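Local coordinates for protein GCN5-related N-acetyltransferase (Streptococcus suis, PDB 3G3S) that probably acts as a GNAT-family N-acetyltransferase, passing the acetyl group of acetyl-CoA to an amine of an acceptor, at residues A[27-32]-A[148-153]; A[45-50]-A[177-182]; A[106-111]-A[217-222]; A[115-120]-A[204-209]. One frame throughout, in Å; residues are numbered along the deposited sequence. Where two conformers were deposited one is given.

Eight segments come along the chain in the order 27-32, 45-50, 106-111, 115-120, 148-153, 177-182, 204-209 and 217-222. Contact 1 closes first, when 148-153 returns to the turn ahead of strand 31-34. Contact 2 closes next, crossing contact 1 and touching it; together they tie the edge of the mixed sheet built from strands 31-34 and 42-48 to strand 170-181 and the loop before helix 153-159. Contact 4 then joins helices 110-118 and 200-214. Contact 3, opening earlier and closing later, encloses it and ties the approach to helix 110-118 to strand 218-223. Contacts 3 and 4 both cross contacts 1 and 2, so the loops they close overlap along the chain.

Contact 1 of 4, residues A[27-32]-A[148-153]; sequences GTMGDI and GNYIDV
Met-29 meets the Tyr-150 ring in a Met-aromatic contact that joins the turn between helix 19-26 and strand 31-34 to the loop leading into helix 153-159. The turn starts at Gly-27, where a positive phi ends the helical course. The carbonyls of Gly-27 and Gly-30, one on either side of Met-29 in sequence, both accept from Arg-7 NH1 of the second subunit.

Met-29, a selenomethionine, carries the contact; it was modelled in two conformers, so the geometry holds for one of them. Its CG stands anti to the carbonyl carbon, the chain runs extended through chi2, and a bend at chi3 (71°) brings the methyl over Tyr-150. CE lies 4.0 Å from the centroid of the Tyr-150 ring and only 25° off the ring normal, a CH-pi approach over one face, offset toward the rim. The selenium sits obliquely near the same rim, with SE 3.6 Å from Tyr-150 CE2. CE also reaches the backbone, 3.6 Å from Asn-149 O. The tyrosine is fixed separately: its OH bonds to Ser-180 OG, and its ring meets Phe-156 edge-to-face.

Beyond Gly-30 the chain enters the sheet at Asp-31, whose carboxylate takes Glu-4 N at OD1 and the terminal amino group of Gly-1 at OD2, both of the second subunit. The segment's own bond to that group runs from Ile-32 N to Asp-31 OD1, 2.8 Å long, meeting the oxygen on its anti side and tilted 24° out of the carboxylate plane.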
loop_
_atom_site.group_PDB
_atom_site.type_symbol
_atom_site.label_atom_id
_atom_site.label_comp_id
_atom_site.label_asym_id
_atom_site.label_seq_id
_atom_site.Cartn_x
_atom_site.Cartn_y
_atom_site.Cartn_z
ATOM N N GLY A 27 -5.171 -0.378 -4.060
ATOM C CA GLY A 27 -6.219 -1.310 -3.692
ATOM C C GLY A 27 -7.427 -0.932 -2.875
ATOM O O GLY A 27 -8.365 -1.730 -2.761
ATOM N N THR A 28 -7.419 0.263 -2.300
ATOM C CA THR A 28 -8.491 0.694 -1.411
ATOM C C THR A 28 -9.674 1.358 -2.108
ATOM O O THR A 28 -10.817 1.091 -1.761
ATOM C CB THR A 28 -7.923 1.670 -0.369
ATOM O OG1 THR A 28 -6.869 0.996 0.331
ATOM C CG2 THR A 28 -9.007 2.110 0.617
HETATM N N MSE A 29 -9.363 2.214 -3.075
HETATM C CA MSE A 29 -10.338 2.937 -3.867
HETATM C C MSE A 29 -10.002 2.761 -5.341
HETATM O O MSE A 29 -8.857 2.483 -5.680
HETATM C CB MSE A 29 -10.292 4.423 -3.521
HETATM C CG MSE A 29 -10.561 4.751 -2.048
HETATM SE SE MSE A 29 -10.650 6.673 -1.803
HETATM C CE MSE A 29 -12.379 6.985 -2.720
ATOM N N GLY A 30 -11.006 2.876 -6.209
ATOM C CA GLY A 30 -10.782 2.773 -7.642
ATOM C C GLY A 30 -10.795 1.300 -8.005
ATOM O O GLY A 30 -10.975 0.437 -7.150
ATOM N N ASP A 31 -10.535 1.001 -9.263
ATOM C CA ASP A 31 -10.535 -0.379 -9.707
ATOM C C ASP A 31 -9.659 -0.512 -10.923
ATOM O O ASP A 31 -9.250 0.455 -11.565
ATOM C CB ASP A 31 -11.964 -0.802 -9.995
ATOM C CG ASP A 31 -12.207 -2.316 -9.831
ATOM O OD1 ASP A 31 -11.266 -3.154 -9.805
ATOM O OD2 ASP A 31 -13.384 -2.660 -9.692
ATOM N N ILE A 32 -9.394 -1.754 -11.254
ATOM C CA ILE A 32 -8.516 -2.117 -12.334
ATOM C C ILE A 32 -9.167 -3.182 -13.216
ATOM O O ILE A 32 -9.623 -4.163 -12.708
ATOM C CB ILE A 32 -7.259 -2.718 -11.787
ATOM C CG1 ILE A 32 -6.464 -1.619 -11.005
ATOM C CG2 ILE A 32 -6.389 -3.239 -12.919
ATOM C CD1 ILE A 32 -5.898 -0.508 -11.860
ATOM N N GLY A 148 -17.547 13.916 -3.629
ATOM C CA GLY A 148 -18.377 12.866 -4.253
ATOM C C GLY A 148 -17.738 11.583 -4.712
ATOM O O GLY A 148 -18.449 10.628 -5.053
ATOM N N ASN A 149 -16.416 11.534 -4.764
ATOM C CA ASN A 149 -15.754 10.320 -5.184
ATOM C C ASN A 149 -15.626 9.316 -4.062
ATOM O O ASN A 149 -15.336 8.166 -4.318
ATOM C CB ASN A 149 -14.391 10.651 -5.774
ATOM C CG ASN A 149 -14.519 11.365 -7.071
ATOM O OD1 ASN A 149 -15.146 10.856 -8.002
ATOM N ND2 ASN A 149 -13.969 12.559 -7.143
ATOM N N TYR A 150 -15.859 9.750 -2.831
ATOM C CA TYR A 150 -15.779 8.869 -1.690
ATOM C C TYR A 150 -17.130 8.132 -1.562
ATOM O O TYR A 150 -18.158 8.652 -1.956
ATOM C CB TYR A 150 -15.344 9.655 -0.441
ATOM C CG TYR A 150 -13.902 10.104 -0.608
ATOM C CD1 TYR A 150 -13.591 11.183 -1.423
ATOM C CD2 TYR A 150 -12.845 9.403 -0.020
ATOM C CE1 TYR A 150 -12.268 11.599 -1.632
ATOM C CE2 TYR A 150 -11.505 9.816 -0.227
ATOM C CZ TYR A 150 -11.246 10.926 -1.047
ATOM O OH TYR A 150 -9.974 11.364 -1.322
ATOM N N ILE A 151 -17.106 6.903 -1.040
ATOM C CA ILE A 151 -18.322 6.079 -0.941
ATOM C C ILE A 151 -19.382 6.694 -0.053
ATOM O O ILE A 151 -20.549 6.543 -0.318
ATOM C CB ILE A 151 -18.036 4.637 -0.425
ATOM C CG1 ILE A 151 -17.038 3.894 -1.344
ATOM C CG2 ILE A 151 -19.341 3.884 -0.285
ATOM C CD1 ILE A 151 -17.282 4.024 -2.881
ATOM N N ASP A 152 -18.961 7.369 1.012
ATOM C CA ASP A 152 -19.869 8.040 1.937
ATOM C C ASP A 152 -19.065 9.001 2.790
ATOM O O ASP A 152 -17.843 9.061 2.667
ATOM C CB ASP A 152 -20.607 7.032 2.815
ATOM C CG ASP A 152 -19.680 6.108 3.581
ATOM O OD1 ASP A 152 -18.479 6.405 3.746
ATOM O OD2 ASP A 152 -20.177 5.066 4.052
ATOM N N VAL A 153 -19.753 9.737 3.656
ATOM C CA VAL A 153 -19.122 10.716 4.552
ATOM C C VAL A 153 -18.027 10.106 5.449
ATOM O O VAL A 153 -16.996 10.729 5.740
ATOM C CB VAL A 153 -20.208 11.438 5.397
ATOM C CG1 VAL A 153 -20.948 10.451 6.281
ATOM C CG2 VAL A 153 -19.605 12.576 6.217
#

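Contact 2 of 4, residues A[45-50]-A[177-182]; sequences ALYGRQ and SYASYS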
loop_
_atom_site.group_PDB
_atom_site.type_symbol
_atom_site.label_atom_id
_atom_site.label_comp_id
_atom_site.label_asym_id
_atom_site.label_seq_id
_atom_site.Cartn_x
_atom_site.Cartn_y
_atom_site.Cartn_z
ATOM N N ALA A 45 -7.194 1.816 -15.374
ATOM C CA ALA A 45 -7.363 2.228 -14.011
ATOM C C ALA A 45 -8.589 3.160 -14.050
ATOM O O ALA A 45 -8.562 4.256 -14.646
ATOM C CB ALA A 45 -6.092 2.942 -13.485
ATOM N N LEU A 46 -9.674 2.730 -13.419
ATOM C CA LEU A 46 -10.935 3.465 -13.436
ATOM C C LEU A 46 -11.285 3.924 -12.048
ATOM O O LEU A 46 -11.390 3.122 -11.121
ATOM C CB LEU A 46 -12.033 2.556 -13.990
ATOM C CG LEU A 46 -13.444 3.118 -14.102
ATOM C CD1 LEU A 46 -13.505 4.247 -15.094
ATOM C CD2 LEU A 46 -14.440 1.970 -14.469
ATOM N N TYR A 47 -11.441 5.229 -11.907
ATOM C CA TYR A 47 -11.708 5.837 -10.625
ATOM C C TYR A 47 -12.805 6.827 -10.744
ATOM O O TYR A 47 -12.851 7.558 -11.716
ATOM C CB TYR A 47 -10.475 6.569 -10.131
ATOM C CG TYR A 47 -10.707 7.293 -8.821
ATOM C CD1 TYR A 47 -10.486 6.657 -7.617
ATOM C CD2 TYR A 47 -11.138 8.624 -8.787
ATOM C CE1 TYR A 47 -10.692 7.322 -6.405
ATOM C CE2 TYR A 47 -11.382 9.286 -7.566
ATOM C CZ TYR A 47 -11.132 8.626 -6.384
ATOM O OH TYR A 47 -11.298 9.263 -5.168
ATOM N N GLY A 48 -13.681 6.867 -9.743
ATOM C CA GLY A 48 -14.743 7.849 -9.684
ATOM C C GLY A 48 -16.065 7.280 -9.233
ATOM O O GLY A 48 -16.183 6.072 -8.986
ATOM N N ARG A 49 -17.050 8.169 -9.098
ATOM C CA ARG A 49 -18.405 7.794 -8.678
ATOM C C ARG A 49 -19.427 8.657 -9.427
ATOM O O ARG A 49 -20.386 8.139 -10.006
ATOM C CB ARG A 49 -18.553 7.921 -7.160
ATOM C CG ARG A 49 -19.639 7.021 -6.571
ATOM C CD ARG A 49 -19.766 7.036 -5.016
ATOM N NE ARG A 49 -20.479 8.219 -4.514
ATOM C CZ ARG A 49 -21.799 8.292 -4.365
ATOM N N GLN A 50 -19.218 9.963 -9.405
ATOM C CA GLN A 50 -20.045 10.922 -10.139
ATOM C C GLN A 50 -19.295 11.419 -11.367
ATOM O O GLN A 50 -19.864 11.500 -12.454
ATOM C CB GLN A 50 -20.398 12.085 -9.241
ATOM C CG GLN A 50 -21.191 11.671 -7.999
ATOM C CD GLN A 50 -21.542 12.846 -7.116
ATOM O OE1 GLN A 50 -20.720 13.727 -6.883
ATOM N NE2 GLN A 50 -22.770 12.860 -6.612
ATOM N N SER A 177 -9.880 16.796 -1.550
ATOM C CA SER A 177 -9.290 15.620 -2.094
ATOM C C SER A 177 -10.249 14.948 -3.076
ATOM O O SER A 177 -11.272 14.432 -2.660
ATOM C CB SER A 177 -8.958 14.650 -0.973
ATOM O OG SER A 177 -10.074 14.463 -0.142
ATOM N N TYR A 178 -9.913 14.984 -4.361
ATOM C CA TYR A 178 -10.672 14.236 -5.381
ATOM C C TYR A 178 -10.451 12.724 -5.191
ATOM O O TYR A 178 -11.339 11.849 -5.471
ATOM C CB TYR A 178 -10.161 14.645 -6.750
ATOM C CG TYR A 178 -10.922 14.038 -7.934
ATOM C CD1 TYR A 178 -12.072 14.669 -8.445
ATOM C CD2 TYR A 178 -10.475 12.898 -8.563
ATOM C CE1 TYR A 178 -12.762 14.133 -9.542
ATOM C CE2 TYR A 178 -11.176 12.348 -9.666
ATOM C CZ TYR A 178 -12.306 12.975 -10.145
ATOM O OH TYR A 178 -12.973 12.432 -11.231
ATOM N N ALA A 179 -9.235 12.423 -4.741
ATOM C CA ALA A 179 -8.767 11.101 -4.414
ATOM C C ALA A 179 -7.635 11.214 -3.378
ATOM O O ALA A 179 -7.050 12.296 -3.137
ATOM C CB ALA A 179 -8.271 10.378 -5.670
ATOM N N SER A 180 -7.352 10.060 -2.804
ATOM C CA SER A 180 -6.336 9.829 -1.779
ATOM C C SER A 180 -5.524 8.602 -2.133
ATOM O O SER A 180 -6.072 7.615 -2.664
ATOM C CB SER A 180 -7.005 9.515 -0.437
ATOM O OG SER A 180 -7.922 10.487 -0.073
ATOM N N TYR A 181 -4.240 8.639 -1.815
ATOM C CA TYR A 181 -3.390 7.457 -1.944
ATOM C C TYR A 181 -2.599 7.366 -0.633
ATOM O O TYR A 181 -2.752 8.216 0.227
ATOM C CB TYR A 181 -2.522 7.482 -3.194
ATOM C CG TYR A 181 -1.493 8.577 -3.236
ATOM C CD1 TYR A 181 -1.859 9.878 -3.547
ATOM C CD2 TYR A 181 -0.151 8.313 -2.974
ATOM C CE1 TYR A 181 -0.908 10.903 -3.575
ATOM C CE2 TYR A 181 0.798 9.331 -3.010
ATOM C CZ TYR A 181 0.405 10.621 -3.322
ATOM O OH TYR A 181 1.341 11.645 -3.362
ATOM N N SER A 182 -1.783 6.339 -0.499
ATOM C CA SER A 182 -1.046 6.046 0.726
ATOM C C SER A 182 -0.317 7.231 1.331
ATOM O O SER A 182 -0.309 7.392 2.537
ATOM C CB SER A 182 -0.043 4.917 0.444
ATOM O OG SER A 182 0.775 5.217 -0.682
#
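Tyr-178 receives Tyr-47 through both its backbone and its ring, at the point where the 170-181 strand turns a corner.

At Tyr-178 itself the carbonyl is the polar anchor. Tyr-47 OH donates to Tyr-178 O over 2.6 Å, and the donor lies in the carbonyl plane on a lone pair, with a C=O...donor angle of 130°; the same oxygen also takes a weak bond from Asn-149 ND2. Relative to the Tyr-47 ring, the acceptor sits at the edge, near the ring plane, as expected for a phenol hydroxyl bonding near its own plane. The two tyrosine side chains slide past each other in opposite directions. Their planes are inclined at 45°, so the pair is neither a stack nor edge-to-face, and the nearest ring atoms are Tyr-47 CE2 and Tyr-178 CE2, 3.7 Å apart. The Tyr-178 hydroxyl goes on to bond to Ser-51 OG.

Ala-179 follows, with its CB directed toward strand 42-48. This methyl comes 3.4 Å from Tyr-47 CZ, and Ala-179 CA is 3.2 Å from Tyr-47 OH. The phenol end thus meets a carbonyl and an alanine methyl, and the carbonyl accepts its buried hydroxyl. The reach of Tyr-47 follows from chi1 near 177°, with CG anti to the backbone N.

The contact is internal packing within the mixed sheet of this GNAT-family protein, joining strand 42-48 to the corner of strand 170-181, which is not its neighbour in the strand order. Tyr-47 also touches Ile-20 of helix 19-26, while Tyr-178 reaches Glu-188 on strand 184-191.

Contact 3 of 4, residues A[106-111]-A[217-222]; sequences TEFDLG and LYPSWD
Thr-106 and Tyr-218 supply the polar part of this contact, and Phe-108 and Pro-219 the main apolar part. The hydroxyls Thr-106 OG1 and Tyr-218 OH are hydrogen-bonded at 2.7 Å, and the geometry is compatible with either as donor. OG1 meets the Tyr-218 ring at its edge and in its plane, while the two side chains cross at about a right angle. A weak bond with Lys-103 O gives the phenol a second partner.

Apolar packing is carried by the CE2 and CZ atoms of Phe-108. Its CE2 lies 3.7 Å from Pro-219 CG, with CZ of the same ring almost as near; the two side chains come from opposite directions and meet obliquely. Contact with the tyrosine is looser, Phe-108 CE2 being 4.4 Å from Tyr-218 CE1. Within the same segment Thr-106 CG2 lies over one face of the Phe-108 ring, 3.4 Å above its plane and offset toward the rim. That methyl is anti to the backbone N, which leaves OG1 turned to the tyrosine. Tyr-237 completes the cluster, edge-to-face with Phe-108.

Capping is local: Asp-109, the N-cap of helix 110-118, accepts weakly from Gly-111 N and more firmly from His-112 N.

Strand 218-223 is the second strand of a beta-alpha-beta crossover, parallel to its neighbour 184-191 and reached through helix 200-214, as in the core of the GNAT fold.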
loop_
_atom_site.group_PDB
_atom_site.type_symbol
_atom_site.label_atom_id
_atom_site.label_comp_id
_atom_site.label_asym_id
_atom_site.label_seq_id
_atom_site.Cartn_x
_atom_site.Cartn_y
_atom_site.Cartn_z
ATOM N N THR A 106 7.571 18.898 -5.466
ATOM C CA THR A 106 7.323 20.286 -5.142
ATOM C C THR A 106 7.948 20.784 -3.852
ATOM O O THR A 106 7.829 20.155 -2.816
ATOM C CB THR A 106 5.818 20.493 -4.995
ATOM O OG1 THR A 106 5.157 19.752 -6.020
ATOM C CG2 THR A 106 5.471 21.938 -5.109
ATOM N N GLU A 107 8.592 21.941 -3.933
ATOM C CA GLU A 107 9.099 22.630 -2.761
ATOM C C GLU A 107 8.109 23.756 -2.523
ATOM O O GLU A 107 8.040 24.676 -3.319
ATOM C CB GLU A 107 10.506 23.212 -3.009
ATOM C CG GLU A 107 11.627 22.196 -3.228
ATOM C CD GLU A 107 12.942 22.859 -3.704
ATOM O OE1 GLU A 107 13.226 24.022 -3.319
ATOM O OE2 GLU A 107 13.691 22.203 -4.464
ATOM N N PHE A 108 7.328 23.671 -1.460
ATOM C CA PHE A 108 6.349 24.707 -1.119
ATOM C C PHE A 108 6.946 25.783 -0.218
ATOM O O PHE A 108 7.768 25.482 0.625
ATOM C CB PHE A 108 5.152 24.098 -0.401
ATOM C CG PHE A 108 4.351 23.180 -1.266
ATOM C CD1 PHE A 108 3.578 23.695 -2.291
ATOM C CD2 PHE A 108 4.368 21.808 -1.065
ATOM C CE1 PHE A 108 2.841 22.859 -3.101
ATOM C CE2 PHE A 108 3.624 20.966 -1.882
ATOM C CZ PHE A 108 2.868 21.492 -2.889
ATOM N N ASP A 109 6.497 27.020 -0.399
ATOM C CA ASP A 109 6.933 28.155 0.407
ATOM C C ASP A 109 5.836 28.317 1.406
ATOM O O ASP A 109 4.811 28.900 1.111
ATOM C CB ASP A 109 7.105 29.362 -0.502
ATOM C CG ASP A 109 7.513 30.623 0.230
ATOM O OD1 ASP A 109 7.416 30.663 1.468
ATOM O OD2 ASP A 109 7.885 31.583 -0.480
ATOM N N LEU A 110 6.027 27.765 2.588
ATOM C CA LEU A 110 4.999 27.814 3.612
ATOM C C LEU A 110 4.596 29.233 4.002
ATOM O O LEU A 110 3.438 29.476 4.370
ATOM C CB LEU A 110 5.465 27.098 4.878
ATOM C CG LEU A 110 5.952 25.647 4.835
ATOM C CD1 LEU A 110 6.271 25.186 6.267
ATOM C CD2 LEU A 110 4.940 24.719 4.186
ATOM N N GLY A 111 5.552 30.161 3.970
ATOM C CA GLY A 111 5.272 31.565 4.335
ATOM C C GLY A 111 4.307 32.185 3.352
ATOM O O GLY A 111 3.333 32.834 3.723
ATOM N N LEU A 217 1.218 14.543 4.216
ATOM C CA LEU A 217 0.630 14.105 2.960
ATOM C C LEU A 217 1.140 14.963 1.819
ATOM O O LEU A 217 1.373 16.154 2.005
ATOM C CB LEU A 217 -0.893 14.237 3.037
ATOM C CG LEU A 217 -1.550 13.461 4.172
ATOM C CD1 LEU A 217 -3.008 13.802 4.270
ATOM C CD2 LEU A 217 -1.338 11.976 3.974
ATOM N N TYR A 218 1.374 14.370 0.653
ATOM C CA TYR A 218 1.750 15.155 -0.517
ATOM C C TYR A 218 0.480 15.628 -1.206
ATOM O O TYR A 218 -0.398 14.795 -1.517
ATOM C CB TYR A 218 2.594 14.375 -1.517
ATOM C CG TYR A 218 2.862 15.188 -2.751
ATOM C CD1 TYR A 218 3.721 16.273 -2.702
ATOM C CD2 TYR A 218 2.220 14.920 -3.971
ATOM C CE1 TYR A 218 3.954 17.064 -3.810
ATOM C CE2 TYR A 218 2.469 15.711 -5.096
ATOM C CZ TYR A 218 3.349 16.791 -4.993
ATOM O OH TYR A 218 3.614 17.591 -6.071
ATOM N N PRO A 219 0.313 16.955 -1.379
ATOM C CA PRO A 219 -0.831 17.503 -2.094
ATOM C C PRO A 219 -0.545 17.587 -3.587
ATOM O O PRO A 219 0.176 18.458 -4.059
ATOM C CB PRO A 219 -0.990 18.892 -1.475
ATOM C CG PRO A 219 0.397 19.269 -1.058
ATOM C CD PRO A 219 1.177 18.029 -0.834
ATOM N N SER A 220 -1.089 16.642 -4.347
ATOM C CA SER A 220 -0.856 16.627 -5.802
ATOM C C SER A 220 -1.760 17.540 -6.600
ATOM O O SER A 220 -2.951 17.694 -6.266
ATOM C CB SER A 220 -1.097 15.205 -6.349
ATOM O OG SER A 220 -1.004 15.182 -7.750
ATOM N N TRP A 221 -1.226 18.092 -7.683
ATOM C CA TRP A 221 -2.005 18.913 -8.617
ATOM C C TRP A 221 -1.849 18.387 -10.046
ATOM O O TRP A 221 -0.730 18.171 -10.531
ATOM C CB TRP A 221 -1.545 20.361 -8.579
ATOM C CG TRP A 221 -2.485 21.354 -9.173
ATOM C CD1 TRP A 221 -2.735 21.574 -10.497
ATOM C CD2 TRP A 221 -3.244 22.325 -8.465
ATOM N NE1 TRP A 221 -3.619 22.603 -10.659
ATOM C CE2 TRP A 221 -3.953 23.094 -9.431
ATOM C CE3 TRP A 221 -3.414 22.620 -7.107
ATOM C CZ2 TRP A 221 -4.832 24.113 -9.080
ATOM C CZ3 TRP A 221 -4.290 23.656 -6.757
ATOM C CH2 TRP A 221 -4.983 24.386 -7.747
ATOM N N ASP A 222 -2.972 18.177 -10.720
ATOM C CA ASP A 222 -2.966 17.773 -12.105
ATOM C C ASP A 222 -3.969 18.742 -12.750
ATOM O O ASP A 222 -5.162 18.690 -12.489
ATOM C CB ASP A 222 -3.359 16.316 -12.251
ATOM C CG ASP A 222 -2.974 15.731 -13.564
ATOM O OD1 ASP A 222 -1.774 15.612 -13.866
ATOM O OD2 ASP A 222 -3.910 15.262 -14.274
#

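Contact 4 of 4, residues A[115-120]-A[204-209]; sequences KLVDDL and CAAQLI
Val-117 lies against the backbone and side chain of Gln-207 where two helices of the GNAT fold, 110-118 and 200-214, pack side by side. Their closest CA atoms, those of Val-117 and Gln-207, are 6.0 Å apart, a close approach consistent with the small Ala-206 at the interface. The methyls of Val-117 divide the work. CG2, anti to the carbonyl carbon, presses on the helix surface, 3.4 Å from Gln-207 N and 3.7 Å from Ala-206 CB. CG1 instead faces the amide of the glutamine.

Leu-116 adds its CB, 3.9 Å from Ala-206 CB, so this alanine methyl receives two consecutive residues of the partner helix. Beyond it, Leu-235 of helix 226-235 touches both Leu-116 and Ala-206. Met-126 on strand 125-128 touches Val-117 and Gln-207, placing the helix pair against the edge of the sheet formed by strand 125-128.

The contact is van der Waals packing, with valine methyls against both the backbone N and the side-chain amide of Gln-207. Gln-207 crosses Val-117 at about a right angle; its chain leaves extended and then bends at chi2 (76°), which brings Gln-207 NE2 to 3.9 Å from Val-117 CG1.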
loop_
_atom_site.group_PDB
_atom_site.type_symbol
_atom_site.label_atom_id
_atom_site.label_comp_id
_atom_site.label_asym_id
_atom_site.label_seq_id
_atom_site.Cartn_x
_atom_site.Cartn_y
_atom_site.Cartn_z
ATOM N N LYS A 115 0.365 33.403 3.750
ATOM C CA LYS A 115 -0.084 34.756 3.376
ATOM C C LYS A 115 -1.347 34.724 2.518
ATOM O O LYS A 115 -2.243 35.529 2.721
ATOM C CB LYS A 115 0.994 35.543 2.635
ATOM C CG LYS A 115 0.570 36.979 2.301
ATOM N N LEU A 116 -1.410 33.799 1.566
ATOM C CA LEU A 116 -2.582 33.650 0.714
ATOM C C LEU A 116 -3.800 33.306 1.561
ATOM O O LEU A 116 -4.896 33.815 1.327
ATOM C CB LEU A 116 -2.352 32.568 -0.347
ATOM C CG LEU A 116 -1.247 32.802 -1.379
ATOM C CD1 LEU A 116 -1.064 31.598 -2.301
ATOM C CD2 LEU A 116 -1.495 34.082 -2.206
ATOM N N VAL A 117 -3.613 32.430 2.546
ATOM C CA VAL A 117 -4.707 32.065 3.446
ATOM C C VAL A 117 -5.139 33.299 4.241
ATOM O O VAL A 117 -6.322 33.630 4.297
ATOM C CB VAL A 117 -4.309 30.899 4.385
ATOM C CG1 VAL A 117 -5.325 30.711 5.493
ATOM C CG2 VAL A 117 -4.126 29.602 3.559
ATOM N N ASP A 118 -4.158 33.994 4.804
ATOM C CA ASP A 118 -4.376 35.209 5.598
ATOM C C ASP A 118 -5.081 36.321 4.816
ATOM O O ASP A 118 -5.915 37.035 5.370
ATOM C CB ASP A 118 -3.034 35.715 6.153
ATOM C CG ASP A 118 -2.436 34.789 7.217
ATOM O OD1 ASP A 118 -3.149 33.934 7.780
ATOM O OD2 ASP A 118 -1.229 34.929 7.507
ATOM N N ASP A 119 -4.788 36.432 3.523
ATOM C CA ASP A 119 -5.401 37.458 2.672
ATOM C C ASP A 119 -6.889 37.245 2.344
ATOM O O ASP A 119 -7.475 38.047 1.600
ATOM C CB ASP A 119 -4.625 37.594 1.350
ATOM C CG ASP A 119 -3.220 38.138 1.535
ATOM O OD1 ASP A 119 -2.872 38.657 2.637
ATOM O OD2 ASP A 119 -2.463 38.036 0.546
ATOM N N LEU A 120 -7.490 36.171 2.849
ATOM C CA LEU A 120 -8.909 35.946 2.639
ATOM C C LEU A 120 -9.664 37.041 3.403
ATOM O O LEU A 120 -9.459 37.186 4.622
ATOM C CB LEU A 120 -9.331 34.579 3.165
ATOM C CG LEU A 120 -10.754 34.186 2.806
ATOM C CD1 LEU A 120 -10.852 33.877 1.312
ATOM C CD2 LEU A 120 -11.215 33.007 3.638
ATOM N N CYS A 204 -8.158 28.727 -0.617
ATOM C CA CYS A 204 -8.501 27.397 -0.106
ATOM C C CYS A 204 -7.490 26.336 -0.555
ATOM O O CYS A 204 -7.322 25.344 0.137
ATOM C CB CYS A 204 -9.956 26.993 -0.458
ATOM S SG CYS A 204 -10.448 27.171 -2.168
ATOM N N ALA A 205 -6.862 26.527 -1.720
ATOM C CA ALA A 205 -5.824 25.628 -2.192
ATOM C C ALA A 205 -4.634 25.776 -1.267
ATOM O O ALA A 205 -4.089 24.784 -0.796
ATOM C CB ALA A 205 -5.432 25.952 -3.595
ATOM N N ALA A 206 -4.286 27.018 -0.948
ATOM C CA ALA A 206 -3.151 27.246 -0.049
ATOM C C ALA A 206 -3.390 26.558 1.283
ATOM O O ALA A 206 -2.517 25.858 1.781
ATOM C CB ALA A 206 -2.866 28.759 0.134
ATOM N N GLN A 207 -4.578 26.738 1.847
ATOM C CA GLN A 207 -4.930 26.124 3.138
ATOM C C GLN A 207 -4.867 24.615 3.096
ATOM O O GLN A 207 -4.357 23.980 4.010
ATOM C CB GLN A 207 -6.340 26.544 3.527
ATOM C CG GLN A 207 -6.912 26.004 4.863
ATOM C CD GLN A 207 -6.344 26.718 6.063
ATOM O OE1 GLN A 207 -5.167 26.562 6.384
ATOM N NE2 GLN A 207 -7.177 27.485 6.744
ATOM N N LEU A 208 -5.439 24.033 2.045
ATOM C CA LEU A 208 -5.422 22.578 1.893
ATOM C C LEU A 208 -3.987 22.038 1.838
ATOM O O LEU A 208 -3.673 21.060 2.519
ATOM C CB LEU A 208 -6.191 22.161 0.633
ATOM C CG LEU A 208 -6.247 20.658 0.337
ATOM C CD1 LEU A 208 -6.796 19.895 1.525
ATOM C CD2 LEU A 208 -7.047 20.374 -0.927
ATOM N N ILE A 209 -3.141 22.675 1.025
ATOM C CA ILE A 209 -1.726 22.293 0.875
ATOM C C ILE A 209 -1.101 22.311 2.260
ATOM O O ILE A 209 -0.520 21.335 2.695
ATOM C CB ILE A 209 -0.975 23.238 -0.096
ATOM C CG1 ILE A 209 -1.468 23.006 -1.534
ATOM C CG2 ILE A 209 0.586 23.043 -0.002
ATOM C CD1 ILE A 209 -1.040 24.034 -2.578
#